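Local atomic coordinates of restriction endonuclease EcoP15I, modification subunit (Escherichia coli, PDB entry 4ZCF), a protein that methylates a single adenine within the asymmetric DNA site 5'-CAGCAG-3' using S-adenosylmethionine, and also joins the Res subunit to make the type III restriction enzyme. Residues A[119-124]-A[424-429]; A[588-593]-A[621-626]. All blocks are in the same frame, centred on the assembly; numbering follows the deposited sequence.

Interaction 1: A[119-124]-A[424-429]; sequences MIYIDP and EDLISF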
ATOM      1  N   MET A 119      -4.673  11.239  -5.362  1.00 32.25           N
ATOM      2  CA  MET A 119      -4.090  11.411  -4.037  1.00 30.26           C
ATOM      3  C   MET A 119      -5.139  11.636  -2.992  1.00 32.97           C
ATOM      4  O   MET A 119      -6.097  12.368  -3.218  1.00 33.65           O
ATOM      5  CB  MET A 119      -3.108  12.601  -4.037  1.00 32.45           C
ATOM      6  CG  MET A 119      -2.197  12.652  -2.826  1.00 37.02           C
ATOM      7  SD  MET A 119      -1.422  14.284  -2.629  1.00 42.05           S
ATOM      8  CE  MET A 119      -1.419  14.434  -0.919  1.00 36.74           C
ATOM      9  N   ILE A 120      -4.908  11.062  -1.817  1.00 27.75           N
ATOM     10  CA  ILE A 120      -5.697  11.262  -0.623  1.00 26.33           C
ATOM     11  C   ILE A 120      -4.771  11.782   0.441  1.00 34.30           C
ATOM     12  O   ILE A 120      -3.732  11.173   0.699  1.00 34.30           O
ATOM     13  CB  ILE A 120      -6.420   9.971  -0.142  1.00 27.81           C
ATOM     14  CG1 ILE A 120      -7.423   9.434  -1.231  1.00 27.07           C
ATOM     15  CG2 ILE A 120      -7.091  10.177   1.242  1.00 24.04           C
ATOM     16  CD1 ILE A 120      -8.165   8.130  -0.848  1.00 17.43           C
ATOM     17  N   TYR A 121      -5.119  12.934   1.040  1.00 33.30           N
ATOM     18  CA  TYR A 121      -4.429  13.462   2.208  1.00 32.47           C
ATOM     19  C   TYR A 121      -5.469  13.545   3.295  1.00 34.19           C
ATOM     20  O   TYR A 121      -6.518  14.115   3.068  1.00 34.73           O
ATOM     21  CB  TYR A 121      -3.775  14.851   2.003  1.00 34.39           C
ATOM     22  CG  TYR A 121      -3.218  15.362   3.323  1.00 35.52           C
ATOM     23  CD1 TYR A 121      -2.125  14.735   3.930  1.00 36.68           C
ATOM     24  CD2 TYR A 121      -3.900  16.326   4.060  1.00 35.90           C
ATOM     25  CE1 TYR A 121      -1.682  15.112   5.193  1.00 33.41           C
ATOM     26  CE2 TYR A 121      -3.492  16.673   5.347  1.00 37.18           C
ATOM     27  CZ  TYR A 121      -2.363  16.086   5.893  1.00 38.78           C
ATOM     28  OH  TYR A 121      -1.938  16.437   7.143  1.00 37.09           O
ATOM     29  N   ILE A 122      -5.197  13.002   4.464  1.00 31.04           N
ATOM     30  CA  ILE A 122      -6.124  13.092   5.600  1.00 30.74           C
ATOM     31  C   ILE A 122      -5.413  13.424   6.902  1.00 32.57           C
ATOM     32  O   ILE A 122      -4.308  12.955   7.134  1.00 29.85           O
ATOM     33  CB  ILE A 122      -7.147  11.909   5.777  1.00 32.78           C
ATOM     34  CG1 ILE A 122      -6.505  10.524   5.708  1.00 31.44           C
ATOM     35  CG2 ILE A 122      -8.359  12.060   4.877  1.00 33.01           C
ATOM     36  CD1 ILE A 122      -7.282   9.452   6.566  1.00 31.78           C
ATOM     37  N   ASP A 123      -6.049  14.258   7.740  1.00 31.35           N
ATOM     38  CA  ASP A 123      -5.547  14.580   9.071  1.00 32.12           C
ATOM     39  C   ASP A 123      -6.614  14.054  10.046  1.00 38.89           C
ATOM     40  O   ASP A 123      -7.553  14.766  10.400  1.00 39.98           O
ATOM     41  CB  ASP A 123      -5.254  16.073   9.217  1.00 33.67           C
ATOM     42  CG  ASP A 123      -4.850  16.563  10.592  1.00 45.70           C
ATOM     43  OD1 ASP A 123      -4.236  15.781  11.346  1.00 48.72           O
ATOM     44  OD2 ASP A 123      -5.062  17.767  10.877  1.00 48.69           O
ATOM     45  N   PRO A 124      -6.555  12.757  10.401  1.00 35.55           N
ATOM     46  CA  PRO A 124      -7.589  12.205  11.276  1.00 35.39           C
ATOM     47  C   PRO A 124      -7.368  12.636  12.720  1.00 38.33           C
ATOM     48  O   PRO A 124      -6.318  13.200  13.022  1.00 38.47           O
ATOM     49  CB  PRO A 124      -7.415  10.696  11.094  1.00 36.95           C
ATOM     50  CG  PRO A 124      -5.965  10.521  10.865  1.00 41.61           C
ATOM     51  CD  PRO A 124      -5.550  11.732  10.053  1.00 37.76           C
ATOM     52  N   GLU A 424       1.208  21.290   0.226  1.00 37.96           N
ATOM     53  CA  GLU A 424       1.576  21.890  -1.056  1.00 37.66           C
ATOM     54  C   GLU A 424       2.688  21.082  -1.757  1.00 43.59           C
ATOM     55  O   GLU A 424       2.584  20.777  -2.947  1.00 44.48           O
ATOM     56  CB  GLU A 424       1.944  23.363  -0.806  1.00 38.89           C
ATOM     57  CG  GLU A 424       2.991  23.985  -1.704  1.00 52.21           C
ATOM     58  CD  GLU A 424       3.781  25.051  -0.978  1.00 72.36           C
ATOM     59  OE1 GLU A 424       3.357  26.226  -1.016  1.00 59.20           O
ATOM     60  OE2 GLU A 424       4.785  24.706  -0.314  1.00 80.25           O
ATOM     61  N   ASP A 425       3.709  20.675  -1.001  1.00 40.90           N
ATOM     62  CA  ASP A 425       4.808  19.905  -1.546  1.00 40.68           C
ATOM     63  C   ASP A 425       4.431  18.455  -1.841  1.00 44.94           C
ATOM     64  O   ASP A 425       4.778  17.964  -2.922  1.00 47.08           O
ATOM     65  CB  ASP A 425       6.070  20.081  -0.683  1.00 42.92           C
ATOM     66  CG  ASP A 425       6.719  21.464  -0.818  1.00 56.41           C
ATOM     67  OD1 ASP A 425       6.821  21.973  -1.959  1.00 57.18           O
ATOM     68  OD2 ASP A 425       7.136  22.025   0.209  1.00 66.76           O
ATOM     69  N   LEU A 426       3.648  17.797  -0.933  1.00 38.84           N
ATOM     70  CA  LEU A 426       3.157  16.424  -1.101  1.00 37.36           C
ATOM     71  C   LEU A 426       2.237  16.320  -2.304  1.00 39.23           C
ATOM     72  O   LEU A 426       2.331  15.342  -3.046  1.00 39.93           O
ATOM     73  CB  LEU A 426       2.420  15.883   0.136  1.00 37.95           C
ATOM     74  CG  LEU A 426       2.893  16.233   1.544  1.00 42.56           C
ATOM     75  CD1 LEU A 426       1.965  15.600   2.575  1.00 42.19           C
ATOM     76  CD2 LEU A 426       4.343  15.825   1.777  1.00 43.72           C
ATOM     77  N   ILE A 427       1.344  17.312  -2.506  1.00 35.38           N
ATOM     78  CA  ILE A 427       0.470  17.353  -3.691  1.00 35.58           C
ATOM     79  C   ILE A 427       1.333  17.501  -4.962  1.00 41.18           C
ATOM     80  O   ILE A 427       1.149  16.737  -5.915  1.00 42.09           O
ATOM     81  CB  ILE A 427      -0.670  18.398  -3.596  1.00 38.15           C
ATOM     82  CG1 ILE A 427      -1.636  18.049  -2.436  1.00 37.22           C
ATOM     83  CG2 ILE A 427      -1.420  18.499  -4.938  1.00 39.63           C
ATOM     84  CD1 ILE A 427      -2.700  19.092  -2.105  1.00 39.92           C
ATOM     85  N   SER A 428       2.318  18.411  -4.942  1.00 37.80           N
ATOM     86  CA  SER A 428       3.239  18.591  -6.077  1.00 37.54           C
ATOM     87  C   SER A 428       4.002  17.305  -6.427  1.00 40.64           C
ATOM     88  O   SER A 428       4.150  17.024  -7.612  1.00 39.65           O
ATOM     89  CB  SER A 428       4.219  19.735  -5.827  1.00 39.17           C
ATOM     90  OG  SER A 428       3.559  20.972  -5.615  1.00 45.42           O
ATOM     91  N   PHE A 429       4.508  16.543  -5.408  1.00 36.28           N
ATOM     92  CA  PHE A 429       5.256  15.284  -5.647  1.00 34.15           C
ATOM     93  C   PHE A 429       4.359  14.166  -6.170  1.00 38.78           C
ATOM     94  O   PHE A 429       4.636  13.642  -7.263  1.00 38.54           O
ATOM     95  CB  PHE A 429       6.019  14.799  -4.392  1.00 34.31           C
ATOM     96  CG  PHE A 429       7.288  15.559  -4.101  1.00 34.06           C
ATOM     97  CD1 PHE A 429       8.353  15.532  -4.991  1.00 35.15           C
ATOM     98  CD2 PHE A 429       7.402  16.337  -2.955  1.00 35.72           C
ATOM     99  CE1 PHE A 429       9.507  16.272  -4.746  1.00 36.45           C
ATOM    100  CE2 PHE A 429       8.547  17.109  -2.721  1.00 37.80           C
ATOM    101  CZ  PHE A 429       9.603  17.052  -3.606  1.00 35.68           C
TER
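Strand 119-122 and helix 424-429 run nearly antiparallel, at 163°, with axes 9.8 Å apart and Met-119 facing Ile-427 at the nearest point of the two backbones. Met-119 carries most of the contact. Its CG stands anti to the backbone N (chi1 -165°), which sends the chain out from the sheet to the helix, where the sulfur does the touching: SD lies 3.8 Å from CA of Ile-427 and equally close to CG1 of the same residue. The two side chains cross at about a right angle. Beyond a bend at chi3 the methyl CE of Met-119 stays 3.9 Å from CG1 of Ile-427 and also reaches CB of Leu-426, at 4.2 Å. Further along the strand, CD1 of Tyr-121 meets CD1 of Leu-426 more loosely, at 4.4 Å, the methyl approaching the ring obliquely while the phenol OH is hydrogen-bonded to Ser-198. Phe-196 of the neighbouring strand touches Met-119, Tyr-121 and Leu-426, and Leu-454 of helix 446-455 packs on Ile-427. The strand is an inner one of the mixed, mainly parallel sheet of the Rossmann-like methyltransferase domain, and it leads directly into the predicted S-adenosylmethionine-binding residues that begin at Asp-123. Because the side chains meet through sulfur, aliphatic and aromatic carbon, all buried, this contact rests on dispersion and the burial of apolar surface, without directional polar bonds between the two segments.

Interaction 2: A[588-593]-A[621-626]; sequences EALKAL and MELNEA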
ATOM      1  N   GLU A 588     -46.659  13.148 -27.606  1.00 68.31           N
ATOM      2  CA  GLU A 588     -45.997  14.278 -28.271  1.00 68.27           C
ATOM      3  C   GLU A 588     -44.550  14.373 -27.791  1.00 70.52           C
ATOM      4  O   GLU A 588     -43.648  14.602 -28.602  1.00 69.72           O
ATOM      5  CB  GLU A 588     -46.746  15.614 -28.018  1.00 69.71           C
ATOM      6  CG  GLU A 588     -48.225  15.637 -28.399  1.00 81.26           C
ATOM      7  CD  GLU A 588     -48.645  14.887 -29.653  1.00103.22           C
ATOM      8  OE1 GLU A 588     -48.088  15.169 -30.739  1.00 96.17           O
ATOM      9  OE2 GLU A 588     -49.545  14.021 -29.546  1.00 96.88           O
ATOM     10  N   ALA A 589     -44.341  14.171 -26.468  1.00 66.05           N
ATOM     11  CA  ALA A 589     -43.045  14.164 -25.791  1.00 64.99           C
ATOM     12  C   ALA A 589     -42.159  13.033 -26.354  1.00 68.55           C
ATOM     13  O   ALA A 589     -40.990  13.265 -26.670  1.00 67.38           O
ATOM     14  CB  ALA A 589     -43.252  14.001 -24.294  1.00 65.22           C
ATOM     15  N   LEU A 590     -42.756  11.838 -26.552  1.00 65.58           N
ATOM     16  CA  LEU A 590     -42.137  10.642 -27.130  1.00 65.35           C
ATOM     17  C   LEU A 590     -41.720  10.886 -28.585  1.00 68.67           C
ATOM     18  O   LEU A 590     -40.595  10.529 -28.952  1.00 69.00           O
ATOM     19  CB  LEU A 590     -43.120   9.452 -27.025  1.00 65.54           C
ATOM     20  CG  LEU A 590     -42.655   8.060 -27.482  1.00 70.06           C
ATOM     21  CD1 LEU A 590     -41.402   7.593 -26.731  1.00 70.50           C
ATOM     22  CD2 LEU A 590     -43.766   7.051 -27.301  1.00 71.80           C
ATOM     23  N   LYS A 591     -42.617  11.504 -29.406  1.00 63.55           N
ATOM     24  CA  LYS A 591     -42.346  11.846 -30.809  1.00 62.42           C
ATOM     25  C   LYS A 591     -41.251  12.899 -30.895  1.00 64.15           C
ATOM     26  O   LYS A 591     -40.438  12.850 -31.821  1.00 63.54           O
ATOM     27  CB  LYS A 591     -43.604  12.368 -31.507  1.00 65.26           C
ATOM     28  CG  LYS A 591     -44.167  11.429 -32.581  1.00 79.14           C
ATOM     29  CD  LYS A 591     -45.509  10.771 -32.173  1.00 84.26           C
ATOM     30  CE  LYS A 591     -46.683  11.730 -32.015  1.00 89.56           C
ATOM     31  NZ  LYS A 591     -47.042  12.422 -33.286  1.00 94.98           N
ATOM     32  N   ALA A 592     -41.235  13.852 -29.937  1.00 59.40           N
ATOM     33  CA  ALA A 592     -40.227  14.910 -29.898  1.00 59.63           C
ATOM     34  C   ALA A 592     -38.864  14.318 -29.510  1.00 65.82           C
ATOM     35  O   ALA A 592     -37.842  14.749 -30.044  1.00 65.84           O
ATOM     36  CB  ALA A 592     -40.640  16.006 -28.929  1.00 60.13           C
ATOM     37  N   LEU A 593     -38.867  13.300 -28.611  1.00 62.58           N
ATOM     38  CA  LEU A 593     -37.690  12.552 -28.168  1.00 61.96           C
ATOM     39  C   LEU A 593     -37.041  11.857 -29.372  1.00 65.94           C
ATOM     40  O   LEU A 593     -35.843  12.029 -29.579  1.00 65.56           O
ATOM     41  CB  LEU A 593     -38.097  11.549 -27.068  1.00 61.83           C
ATOM     42  CG  LEU A 593     -37.120  10.472 -26.566  1.00 66.78           C
ATOM     43  CD1 LEU A 593     -35.700  11.015 -26.334  1.00 67.72           C
ATOM     44  CD2 LEU A 593     -37.617   9.902 -25.254  1.00 68.41           C
ATOM     45  N   MET A 621     -45.256   1.117 -21.111  1.00 67.45           N
ATOM     46  CA  MET A 621     -45.139   0.119 -22.197  1.00 68.00           C
ATOM     47  C   MET A 621     -44.905   0.802 -23.539  1.00 71.71           C
ATOM     48  O   MET A 621     -44.156   0.288 -24.377  1.00 72.14           O
ATOM     49  CB  MET A 621     -46.425  -0.710 -22.300  1.00 70.59           C
ATOM     50  CG  MET A 621     -46.376  -2.016 -21.562  1.00 74.59           C
ATOM     51  SD  MET A 621     -48.029  -2.604 -21.107  1.00 79.02           S
ATOM     52  CE  MET A 621     -48.718  -2.981 -22.727  1.00 75.59           C
ATOM     53  N   GLU A 622     -45.587   1.938 -23.754  1.00 67.81           N
ATOM     54  CA  GLU A 622     -45.512   2.755 -24.963  1.00 67.67           C
ATOM     55  C   GLU A 622     -44.082   3.243 -25.186  1.00 71.70           C
ATOM     56  O   GLU A 622     -43.612   3.210 -26.321  1.00 71.59           O
ATOM     57  CB  GLU A 622     -46.479   3.936 -24.841  1.00 69.05           C
ATOM     58  CG  GLU A 622     -46.660   4.753 -26.106  1.00 78.00           C
ATOM     59  CD  GLU A 622     -47.607   5.926 -25.952  1.00 89.36           C
ATOM     60  OE1 GLU A 622     -48.596   5.802 -25.191  1.00 76.27           O
ATOM     61  OE2 GLU A 622     -47.365   6.967 -26.608  1.00 74.02           O
ATOM     62  N   LEU A 623     -43.387   3.665 -24.101  1.00 68.02           N
ATOM     63  CA  LEU A 623     -41.996   4.134 -24.154  1.00 67.49           C
ATOM     64  C   LEU A 623     -41.056   3.011 -24.567  1.00 70.24           C
ATOM     65  O   LEU A 623     -40.140   3.251 -25.346  1.00 70.23           O
ATOM     66  CB  LEU A 623     -41.548   4.716 -22.799  1.00 67.40           C
ATOM     67  CG  LEU A 623     -40.985   6.136 -22.809  1.00 71.39           C
ATOM     68  CD1 LEU A 623     -40.840   6.653 -21.404  1.00 71.05           C
ATOM     69  CD2 LEU A 623     -39.642   6.209 -23.535  1.00 73.73           C
ATOM     70  N   ASN A 624     -41.298   1.789 -24.066  1.00 66.43           N
ATOM     71  CA  ASN A 624     -40.502   0.608 -24.381  1.00 66.43           C
ATOM     72  C   ASN A 624     -40.632   0.218 -25.860  1.00 71.58           C
ATOM     73  O   ASN A 624     -39.615   0.175 -26.561  1.00 71.05           O
ATOM     74  CB  ASN A 624     -40.849  -0.558 -23.437  1.00 65.46           C
ATOM     75  CG  ASN A 624     -40.036  -1.819 -23.664  1.00 80.56           C
ATOM     76  OD1 ASN A 624     -38.797  -1.801 -23.751  1.00 70.50           O
ATOM     77  ND2 ASN A 624     -40.717  -2.957 -23.711  1.00 70.99           N
ATOM     78  N   GLU A 625     -41.883  -0.036 -26.337  1.00 68.77           N
ATOM     79  CA  GLU A 625     -42.168  -0.410 -27.731  1.00 68.30           C
ATOM     80  C   GLU A 625     -41.543   0.568 -28.738  1.00 70.90           C
ATOM     81  O   GLU A 625     -40.869   0.118 -29.668  1.00 69.99           O
ATOM     82  CB  GLU A 625     -43.666  -0.533 -27.953  1.00 69.16           C
ATOM     83  N   ALA A 626     -41.692   1.898 -28.494  1.00 67.41           N
ATOM     84  CA  ALA A 626     -41.135   2.981 -29.323  1.00 67.01           C
ATOM     85  C   ALA A 626     -39.598   2.984 -29.372  1.00 73.12           C
ATOM     86  O   ALA A 626     -39.022   3.329 -30.406  1.00 72.56           O
ATOM     87  CB  ALA A 626     -41.638   4.324 -28.830  1.00 67.36           C
TER
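Leu-590 reaches from helix 588-593 across to helix 621-626 and splits its two methyls between three residues there. CD1 lies against CD2 of Leu-623, 3.9 Å away, and CD2 sits 3.8 Å from the CB of Ala-626; that small methyl is met by both branches of the leucine, since Leu-590 CD1 is 3.9 Å from it as well. A chi1 of -176° turns the fork of Leu-590 away from its own backbone N and out to the opposing helix. The two leucine side chains slant across one another, and Glu-622 likewise passes Leu-590 at a slant: its extended chain brings CG to 3.9 Å from Leu-590 CD2, and OE2 of Glu-622 comes to 3.7 Å from the same methyl. This is contact with an apolar carbon only; the polar partner of OE2 is the hydroxyl of Ser-587, the first residue of helix 587-598, so the buried carboxylate ties the start of that helix to the second one. The helices run roughly parallel, at 23°, and are the connections of two successive beta-alpha-beta units in the C-terminal domain, linking the adjacent parallel strands 577-580, 607-611 and 639-643. Leu-623 packs on Leu-580 and Leu-640 of the outer two of these strands and Leu-593 on Leu-578, while Phe-585 touches both Leu-590 and Leu-623. Shortening Leu-590 to an alanine is likely to open a gap between the helices, leaving the methyl of Ala-626 and the CD2 branch of Leu-623 without their mate. The Res subunit packs on helix 621-626 through Ile-681 and Phe-757 of that chain, which meet Glu-622 and Asn-624, and reaches Lys-591 as well.

Overall arrangement
Interactions 1 and 2 lie in separate parts of the subunit, their centres about 50 Å apart and their nearest atoms about 37 Å apart. They follow one another along the chain, the pairing of 119-124 with 424-429 being complete before 588-593 begins. Interaction 1 lies near the centre of the folded chain, with 299 residues between its segments, and joins a strand of the large mixed methyltransferase sheet to a helix; interaction 2 spans only 27 and pairs two helices beside a different sheet. The nearest atom of the first is about 12 Å, of the second about 51 Å, from the bound DNA, and the second adjoins the Res chain, in keeping with a catalytic core and a C-terminal domain that contacts Res.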